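Local coordinates for taurine:2-oxoglutarate aminotransferase (Bifidobacterium kashiwanohense PV20-2, PDB 6JIX), which probably transfers amino groups between taurine and 2-oxoglutarate as a class-III aminotransferase that uses pyridoxal 5'-phosphate as its cofactor, at residues L384-H389 and R412-I416. Numbering follows the deposited sequence.
Sequences LMAPYH and RETNI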
# COMPACT_ATOMS: atom_id res chain seq x y z
N LEU A 384 16.71 31.22 7.44
CA LEU A 384 15.42 30.57 7.25
C LEU A 384 14.55 30.72 8.49
O LEU A 384 15.04 30.83 9.62
CB LEU A 384 15.60 29.09 6.92
CG LEU A 384 16.54 28.84 5.74
CD1 LEU A 384 16.58 27.37 5.39
CD2 LEU A 384 16.06 29.65 4.56
N MET A 385 13.23 30.77 8.27
CA MET A 385 12.30 30.85 9.39
C MET A 385 12.23 29.54 10.15
O MET A 385 11.86 29.52 11.34
CB MET A 385 10.92 31.24 8.88
CG MET A 385 9.86 31.27 9.96
SD MET A 385 9.98 32.75 10.98
CE MET A 385 9.34 34.03 9.88
N ALA A 386 12.55 28.44 9.49
CA ALA A 386 12.69 27.15 10.15
C ALA A 386 13.79 26.38 9.42
O ALA A 386 13.54 25.81 8.35
CB ALA A 386 11.37 26.37 10.16
N PRO A 387 15.01 26.37 9.96
CA PRO A 387 16.10 25.62 9.31
C PRO A 387 15.83 24.13 9.38
O PRO A 387 14.99 23.66 10.15
CB PRO A 387 17.36 26.02 10.09
CG PRO A 387 16.87 26.65 11.37
CD PRO A 387 15.36 26.77 11.34
N TYR A 388 16.58 23.37 8.57
CA TYR A 388 16.28 21.95 8.38
C TYR A 388 16.08 21.24 9.71
O TYR A 388 16.92 21.32 10.62
CB TYR A 388 17.39 21.25 7.59
CG TYR A 388 17.01 19.80 7.28
CD1 TYR A 388 16.01 19.51 6.36
CD2 TYR A 388 17.59 18.74 7.98
CE1 TYR A 388 15.63 18.21 6.10
CE2 TYR A 388 17.21 17.43 7.73
CZ TYR A 388 16.22 17.17 6.78
OH TYR A 388 15.83 15.87 6.52
N HIS A 389 14.94 20.56 9.83
CA HIS A 389 14.66 19.67 10.96
C HIS A 389 14.73 20.38 12.31
O HIS A 389 15.18 19.82 13.31
CB HIS A 389 15.59 18.46 10.96
CG HIS A 389 15.07 17.30 11.75
ND1 HIS A 389 15.85 16.22 12.10
CD2 HIS A 389 13.84 17.06 12.27
CE1 HIS A 389 15.12 15.36 12.80
NE2 HIS A 389 13.90 15.85 12.92
N ARG A 412 6.38 21.81 4.53
CA ARG A 412 7.44 21.12 5.24
C ARG A 412 8.60 22.09 5.40
O ARG A 412 8.73 23.07 4.66
CB ARG A 412 7.88 19.84 4.52
CG ARG A 412 6.85 18.70 4.67
CD ARG A 412 7.45 17.34 4.36
NE ARG A 412 8.49 16.99 5.31
CZ ARG A 412 8.27 16.29 6.42
NH1 ARG A 412 7.05 15.86 6.70
NH2 ARG A 412 9.28 16.02 7.23
N GLU A 413 9.42 21.84 6.42
CA GLU A 413 10.63 22.64 6.63
C GLU A 413 10.25 24.11 6.73
O GLU A 413 9.50 24.48 7.65
CB GLU A 413 11.63 22.30 5.52
CG GLU A 413 12.27 20.92 5.63
CD GLU A 413 12.31 20.40 7.06
OE1 GLU A 413 12.76 21.14 7.98
OE2 GLU A 413 11.91 19.23 7.26
N THR A 414 10.74 24.98 5.84
CA THR A 414 10.58 26.42 5.93
C THR A 414 9.65 26.94 4.84
O THR A 414 9.71 28.12 4.49
CB THR A 414 11.96 27.12 5.85
OG1 THR A 414 11.93 28.40 6.50
CG2 THR A 414 12.41 27.35 4.41
N ASN A 415 8.77 26.07 4.31
CA ASN A 415 7.97 26.39 3.13
C ASN A 415 6.48 26.37 3.42
O ASN A 415 6.00 25.65 4.30
CB ASN A 415 8.25 25.44 1.99
CG ASN A 415 9.71 25.31 1.72
OD1 ASN A 415 10.36 24.35 2.18
ND2 ASN A 415 10.27 26.30 1.04
N ILE A 416 5.78 27.18 2.64
CA ILE A 416 4.34 27.09 2.48
C ILE A 416 4.08 26.61 1.06
O ILE A 416 4.59 27.19 0.10
CB ILE A 416 3.64 28.44 2.75
CG1 ILE A 416 4.13 29.03 4.07
CG2 ILE A 416 2.16 28.21 2.83
CD1 ILE A 416 3.51 30.34 4.45
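Thr-414 and Glu-413, successive residues of a tight turn, each take hold of a backbone amide of the 384-389 loop with a side-chain oxygen. The packed end of the contact lies at Thr-414. This residue holds its hydroxyl on the far side of CB from its backbone N (chi1 -154°), which points OG1 at the loop where Met-385 passes into Ala-386, and there it accepts a bent hydrogen bond from Ala-386 N at 3.1 Å. The same oxygen is hydrogen-bonded to Ile-375 O on strand 370-376, so this buried hydroxyl ties loop, turn and neighbouring strand together. Close by, the methyl CB of Ala-386 rests 3.7 Å from Glu-413 O, and Met-395 of helix 395-404 touches the same alanine.

Toward Tyr-388 and His-389 the contact becomes solvent-exposed. Here the Glu-413 chain, bent at chi2, brings its carboxylate up to the loop, and OE1 accepts a nearly straight hydrogen bond from His-389 N (2.9 Å, 168°), the amide arriving from above the carboxylate plane. The ring of Tyr-388 passes the carboxylate at a slant, their planes 38° apart, with CD1 3.9 Å from Glu-413 CD. OE2 is hydrogen-bonded to Trp-157 NE1, which leaves the group held through both oxygens; the Trp-157 ring also stacks on His-389. Were Glu-413 an alanine, the His-389 amide and the Trp-157 indole would probably lose their shared acceptor group, leaving this end of the loop less firmly tied to the turn.

Glu-413 and Thr-414 are the central pair of a type II' beta turn, closed by Asn-415 N donating to Arg-412 O at 3.0 Å. The turn leads into strand 415-418, an outer strand of the three-stranded antiparallel sheet in the C-terminal part of this class-III aminotransferase, and the contact binds the loop before helix 395-404 to that strand's entrance.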